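Local coordinates for Rep protein (Adeno-associated virus - 5, PDB 1M55) that probably nicks viral origin DNA as the metal-dependent nuclease domain of Rep, a rolling-circle-type replication initiator, at residues 62-67 and 75-80; 68-73 and 108-113. All coordinates share one frame; numbering follows the deposited sequence.

Interaction 1: 62-67 and 75-80; sequences VFLYEW and SKFFVQ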
loop_
_atom_site.group_PDB
_atom_site.type_symbol
_atom_site.label_atom_id
_atom_site.label_comp_id
_atom_site.label_asym_id
_atom_site.label_seq_id
_atom_site.Cartn_x
_atom_site.Cartn_y
_atom_site.Cartn_z
ATOM N N VAL A 62 2.107 5.742 8.264
ATOM C CA VAL A 62 3.130 5.364 9.236
ATOM C C VAL A 62 4.338 4.735 8.525
ATOM O O VAL A 62 5.494 5.042 8.846
ATOM C CB VAL A 62 2.570 4.405 10.313
ATOM C CG1 VAL A 62 3.702 3.854 11.176
ATOM C CG2 VAL A 62 1.556 5.151 11.187
ATOM N N PHE A 63 4.058 3.903 7.525
ATOM C CA PHE A 63 5.099 3.240 6.749
ATOM C C PHE A 63 5.962 4.286 6.050
ATOM O O PHE A 63 7.188 4.273 6.173
ATOM C CB PHE A 63 4.455 2.311 5.705
ATOM C CG PHE A 63 5.446 1.499 4.906
ATOM C CD1 PHE A 63 5.605 0.140 5.157
ATOM C CD2 PHE A 63 6.208 2.086 3.898
ATOM C CE1 PHE A 63 6.514 -0.621 4.417
ATOM C CE2 PHE A 63 7.118 1.334 3.155
ATOM C CZ PHE A 63 7.269 -0.022 3.416
ATOM N N LEU A 64 5.320 5.194 5.322
ATOM C CA LEU A 64 6.039 6.226 4.582
ATOM C C LEU A 64 6.858 7.164 5.452
ATOM O O LEU A 64 7.985 7.505 5.101
ATOM C CB LEU A 64 5.079 7.027 3.696
ATOM C CG LEU A 64 4.452 6.216 2.554
ATOM C CD1 LEU A 64 3.356 7.019 1.872
ATOM C CD2 LEU A 64 5.522 5.786 1.560
ATOM N N TYR A 65 6.305 7.573 6.590
ATOM C CA TYR A 65 7.016 8.478 7.486
ATOM C C TYR A 65 8.262 7.797 8.042
ATOM O O TYR A 65 9.332 8.406 8.119
ATOM C CB TYR A 65 6.092 8.968 8.611
ATOM C CG TYR A 65 4.880 9.744 8.112
ATOM C CD1 TYR A 65 3.808 10.033 8.962
ATOM C CD2 TYR A 65 4.779 10.136 6.773
ATOM C CE1 TYR A 65 2.669 10.686 8.486
ATOM C CE2 TYR A 65 3.642 10.785 6.289
ATOM C CZ TYR A 65 2.593 11.053 7.150
ATOM O OH TYR A 65 1.463 11.669 6.659
ATOM N N GLU A 66 8.138 6.515 8.371
ATOM C CA GLU A 66 9.263 5.754 8.898
ATOM C C GLU A 66 10.295 5.566 7.779
ATOM O O GLU A 66 11.502 5.667 8.009
ATOM C CB GLU A 66 8.781 4.405 9.435
ATOM C CG GLU A 66 9.669 3.784 10.509
ATOM C CD GLU A 66 9.715 4.582 11.812
ATOM O OE1 GLU A 66 8.857 5.470 12.040
ATOM O OE2 GLU A 66 10.619 4.301 12.622
ATOM N N TRP A 67 9.817 5.342 6.560
ATOM C CA TRP A 67 10.705 5.179 5.408
ATOM C C TRP A 67 11.489 6.476 5.193
ATOM O O TRP A 67 12.702 6.444 4.970
ATOM C CB TRP A 67 9.902 4.847 4.149
ATOM C CG TRP A 67 10.754 4.555 2.950
ATOM C CD1 TRP A 67 11.379 5.466 2.151
ATOM C CD2 TRP A 67 11.062 3.263 2.404
ATOM N NE1 TRP A 67 12.053 4.825 1.142
ATOM C CE2 TRP A 67 11.878 3.473 1.271
ATOM C CE3 TRP A 67 10.725 1.948 2.761
ATOM C CZ2 TRP A 67 12.365 2.418 0.486
ATOM C CZ3 TRP A 67 11.210 0.895 1.978
ATOM C CH2 TRP A 67 12.020 1.142 0.853
ATOM N N SER A 75 10.457 10.597 0.070
ATOM C CA SER A 75 10.504 9.593 -0.983
ATOM C C SER A 75 9.243 9.515 -1.845
ATOM O O SER A 75 8.118 9.660 -1.346
ATOM C CB SER A 75 10.787 8.215 -0.377
ATOM O OG SER A 75 12.027 8.193 0.310
ATOM N N LYS A 76 9.448 9.308 -3.144
ATOM C CA LYS A 76 8.351 9.170 -4.093
ATOM C C LYS A 76 7.742 7.794 -3.851
ATOM O O LYS A 76 8.460 6.840 -3.503
ATOM C CB LYS A 76 8.862 9.267 -5.530
ATOM C CG LYS A 76 9.311 10.661 -5.940
ATOM C CD LYS A 76 8.150 11.642 -5.906
ATOM C CE LYS A 76 8.567 13.018 -6.401
ATOM N NZ LYS A 76 7.401 13.936 -6.518
ATOM N N PHE A 77 6.431 7.690 -4.044
ATOM C CA PHE A 77 5.730 6.434 -3.821
ATOM C C PHE A 77 4.455 6.332 -4.635
ATOM O O PHE A 77 3.938 7.332 -5.145
ATOM C CB PHE A 77 5.341 6.300 -2.329
ATOM C CG PHE A 77 4.319 7.324 -1.861
ATOM C CD1 PHE A 77 2.949 7.107 -2.036
ATOM C CD2 PHE A 77 4.732 8.516 -1.271
ATOM C CE1 PHE A 77 2.009 8.065 -1.632
ATOM C CE2 PHE A 77 3.800 9.481 -0.863
ATOM C CZ PHE A 77 2.438 9.253 -1.045
ATOM N N PHE A 78 3.983 5.098 -4.773
ATOM C CA PHE A 78 2.712 4.790 -5.403
ATOM C C PHE A 78 2.240 3.604 -4.574
ATOM O O PHE A 78 2.902 2.570 -4.530
ATOM C CB PHE A 78 2.814 4.402 -6.880
ATOM C CG PHE A 78 1.465 4.217 -7.530
ATOM C CD1 PHE A 78 0.817 5.289 -8.139
ATOM C CD2 PHE A 78 0.803 2.988 -7.462
ATOM C CE1 PHE A 78 -0.474 5.144 -8.665
ATOM C CE2 PHE A 78 -0.481 2.835 -7.984
ATOM C CZ PHE A 78 -1.122 3.918 -8.585
ATOM N N VAL A 79 1.149 3.802 -3.847
ATOM C CA VAL A 79 0.597 2.775 -2.977
ATOM C C VAL A 79 -0.819 2.450 -3.422
ATOM O O VAL A 79 -1.647 3.350 -3.590
ATOM C CB VAL A 79 0.568 3.272 -1.509
ATOM C CG1 VAL A 79 -0.030 2.216 -0.587
ATOM C CG2 VAL A 79 1.976 3.636 -1.049
ATOM N N GLN A 80 -1.088 1.171 -3.649
ATOM C CA GLN A 80 -2.417 0.754 -4.066
ATOM C C GLN A 80 -3.010 -0.258 -3.085
ATOM O O GLN A 80 -2.378 -1.264 -2.756
ATOM C CB GLN A 80 -2.388 0.181 -5.486
ATOM C CG GLN A 80 -3.757 -0.213 -6.010
ATOM C CD GLN A 80 -3.795 -0.276 -7.518
ATOM O OE1 GLN A 80 -3.768 0.750 -8.185
ATOM N NE2 GLN A 80 -3.856 -1.481 -8.062
HETATM O O HOH W 1 13.646 6.349 -0.919
#
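L64, on helix 50-71, sets one methyl squarely on the ring of F77, which opens strand 77-83 of the antiparallel sheet. CD1 of L64 stands 3.6 Å from the centroid of the F77 ring, 5° off the ring normal, as a CH-pi contact. The other methyl fits against the root of the ring, CD2 of L64 lying 3.9 Å from CB of F77. The two side chains cross nearly at right angles: L64 leaves the helix with CG opposite the carbonyl carbon (chi1 -66°), while F77 holds its CG between backbone N and carbonyl carbon (chi1 66°), presenting a flat face to the leucine. W166, on strand 162-167, packs on F77 as well.

One turn beyond L64, W67 meets S75 edge-on. OG of S75 lies near the indole plane, 3.4 Å from CD1 of W67, and the same edge faces a water. That water accepts from NE1 of W67 at 3.0 Å and from OG of S75 at 2.7 Å, joining the helix to the loop that leads into strand 77-83. OG also hydrogen-bonds the OG of S71 in the last turn of the helix. V94, on strand 88-95, touches both W67 and S75.

Between these segments the packing of L64 on F77 is probably dispersive in the main. A polar link runs through the water, which gives the buried indole N-H an acceptor and probably helps fix how the tryptophan edge faces the turn into the strand.

Interaction 2: 68-73 and 108-113; sequences NKFSKQ and VSQIRA. With ZN (zinc ion), chain D.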
loop_
_atom_site.group_PDB
_atom_site.type_symbol
_atom_site.label_atom_id
_atom_site.label_comp_id
_atom_site.label_asym_id
_atom_site.label_seq_id
_atom_site.Cartn_x
_atom_site.Cartn_y
_atom_site.Cartn_z
ATOM N N ASN A 68 10.797 7.612 5.293
ATOM C CA ASN A 68 11.428 8.921 5.114
ATOM C C ASN A 68 12.546 9.123 6.133
ATOM O O ASN A 68 13.529 9.808 5.854
ATOM C CB ASN A 68 10.402 10.058 5.257
ATOM C CG ASN A 68 9.366 10.092 4.129
ATOM O OD1 ASN A 68 8.355 10.787 4.241
ATOM N ND2 ASN A 68 9.609 9.361 3.049
ATOM N N LYS A 69 12.388 8.552 7.323
ATOM C CA LYS A 69 13.415 8.667 8.356
ATOM C C LYS A 69 14.715 8.044 7.843
ATOM O O LYS A 69 15.798 8.610 8.015
ATOM C CB LYS A 69 12.973 7.955 9.636
ATOM C CG LYS A 69 14.003 8.007 10.756
ATOM C CD LYS A 69 13.604 7.131 11.923
ATOM C CE LYS A 69 13.552 5.680 11.509
ATOM N NZ LYS A 69 13.421 4.782 12.681
ATOM N N PHE A 70 14.590 6.893 7.184
ATOM C CA PHE A 70 15.738 6.172 6.638
ATOM C C PHE A 70 16.293 6.773 5.344
ATOM O O PHE A 70 17.508 6.818 5.151
ATOM C CB PHE A 70 15.379 4.702 6.397
ATOM C CG PHE A 70 14.984 3.955 7.639
ATOM C CD1 PHE A 70 13.750 3.317 7.717
ATOM C CD2 PHE A 70 15.848 3.875 8.729
ATOM C CE1 PHE A 70 13.381 2.612 8.859
ATOM C CE2 PHE A 70 15.485 3.169 9.877
ATOM C CZ PHE A 70 14.250 2.537 9.938
ATOM N N SER A 71 15.411 7.211 4.452
ATOM C CA SER A 71 15.834 7.792 3.177
ATOM C C SER A 71 16.270 9.248 3.313
ATOM O O SER A 71 16.924 9.791 2.420
ATOM C CB SER A 71 14.695 7.713 2.158
ATOM O OG SER A 71 13.601 8.520 2.569
ATOM N N LYS A 72 15.871 9.878 4.416
ATOM C CA LYS A 72 16.171 11.283 4.694
ATOM C C LYS A 72 15.696 12.216 3.574
ATOM O O LYS A 72 16.402 13.143 3.171
ATOM C CB LYS A 72 17.659 11.485 5.013
ATOM C CG LYS A 72 18.079 10.869 6.351
ATOM C CD LYS A 72 19.537 11.165 6.678
ATOM C CE LYS A 72 19.990 10.449 7.946
ATOM N NZ LYS A 72 19.213 10.865 9.140
ATOM N N GLN A 73 14.499 11.940 3.065
ATOM C CA GLN A 73 13.873 12.743 2.016
ATOM C C GLN A 73 12.401 12.349 1.924
ATOM O O GLN A 73 11.984 11.358 2.532
ATOM C CB GLN A 73 14.545 12.502 0.658
ATOM C CG GLN A 73 14.434 11.075 0.145
ATOM C CD GLN A 73 14.682 10.981 -1.344
ATOM O OE1 GLN A 73 13.838 11.377 -2.147
ATOM N NE2 GLN A 73 15.835 10.461 -1.719
ATOM N N VAL A 108 12.728 -2.467 6.917
ATOM C CA VAL A 108 11.336 -2.902 6.836
ATOM C C VAL A 108 10.905 -3.585 8.132
ATOM O O VAL A 108 9.765 -3.433 8.570
ATOM C CB VAL A 108 11.098 -3.797 5.591
ATOM C CG1 VAL A 108 9.706 -4.412 5.614
ATOM C CG2 VAL A 108 11.261 -2.958 4.333
ATOM N N SER A 109 11.832 -4.300 8.766
ATOM C CA SER A 109 11.560 -4.962 10.039
ATOM C C SER A 109 11.246 -3.886 11.094
ATOM O O SER A 109 10.325 -4.039 11.909
ATOM C CB SER A 109 12.777 -5.785 10.466
ATOM O OG SER A 109 12.540 -6.443 11.698
ATOM N N GLN A 110 12.002 -2.792 11.064
ATOM C CA GLN A 110 11.783 -1.687 11.994
ATOM C C GLN A 110 10.442 -1.010 11.705
ATOM O O GLN A 110 9.731 -0.607 12.629
ATOM C CB GLN A 110 12.922 -0.670 11.908
ATOM C CG GLN A 110 14.226 -1.159 12.521
ATOM C CD GLN A 110 15.347 -0.140 12.409
ATOM O OE1 GLN A 110 15.177 1.034 12.750
ATOM N NE2 GLN A 110 16.506 -0.585 11.935
ATOM N N ILE A 111 10.104 -0.876 10.425
ATOM C CA ILE A 111 8.836 -0.267 10.045
ATOM C C ILE A 111 7.691 -1.139 10.558
ATOM O O ILE A 111 6.717 -0.628 11.108
ATOM C CB ILE A 111 8.719 -0.073 8.519
ATOM C CG1 ILE A 111 9.802 0.898 8.035
ATOM C CG2 ILE A 111 7.335 0.463 8.170
ATOM C CD1 ILE A 111 9.815 1.136 6.541
ATOM N N ARG A 112 7.822 -2.456 10.411
ATOM C CA ARG A 112 6.797 -3.379 10.892
ATOM C C ARG A 112 6.587 -3.193 12.397
ATOM O O ARG A 112 5.449 -3.127 12.869
ATOM C CB ARG A 112 7.186 -4.829 10.590
ATOM C CG ARG A 112 6.188 -5.855 11.119
ATOM C CD ARG A 112 6.493 -7.256 10.623
ATOM N NE ARG A 112 7.823 -7.706 11.020
ATOM C CZ ARG A 112 8.753 -8.130 10.168
ATOM N NH1 ARG A 112 8.504 -8.168 8.862
ATOM N NH2 ARG A 112 9.943 -8.502 10.620
ATOM N N ALA A 113 7.686 -3.092 13.142
ATOM C CA ALA A 113 7.612 -2.894 14.588
ATOM C C ALA A 113 6.878 -1.587 14.915
ATOM O O ALA A 113 6.079 -1.528 15.855
ATOM C CB ALA A 113 9.011 -2.889 15.188
HETATM ZN ZN ZN D . 13.153 11.379 -4.326
HETATM O O HOH W 2 12.589 2.202 13.142
HETATM O O HOH W 3 15.367 10.569 -4.666
HETATM O O HOH W 4 11.146 12.538 -3.794
#
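NZ of K69, near the end of helix 50-71, is gripped by a water and by E66, one turn back in the same helix, through a salt bridge. The water accepts from this NZ at 2.7 Å and donates to OE1 of Q110, on helix 101-118, at 2.9 Å. The lysine chain bends at chi3 (63°), and its CE rests 3.5 Å above the plane of the F70 ring, toward the rim.

F70 itself points at the second helix and meets it with its edge. OE1 of Q110 lies close to the ring plane, 3.3 Å from CZ of F70, and the amide stands 87° to the ring. Farther round that edge, CE1 of F70 touches CG1 of I111 at 4.1 Å. Y107 stacks on F70, adding a further aromatic link between the helices.

Beyond the helix end, where K72 takes a positive phi, Q73 binds zinc through OE1 at 2.3 Å. E95 and two waters are further ligands, and NE2 of Q73 donates to one of those waters at 3.0 Å.

The amide oxygen of Q110 therefore faces the polarised C-H edge of a phenyl ring while taking a water's proton, an arrangement in which its negative end probably meets weakly positive hydrogens. The helices join here through an aromatic edge and a water bridge, with no direct hydrogen bond between the segments.

How the interactions relate
Both interactions use helix 50-71, at successive stretches of it: interaction 1 lays it on the sheet in the interior, while interaction 2 joins its last turn to helix 101-118 in a partly buried place nearer the surface. I111 of interaction 2 connects them, packing on F63, E66 and W67. A water bridges the segments in each, but in the core it links an indole and a hydroxyl beside leucine-phenylalanine packing, and outside it links a lysine and an amide. The chain turns between 68-73 and 75-80 beside one zinc site. Strand 88-95, paired with strand 77-83, also carries H89 and H91 of the other zinc site.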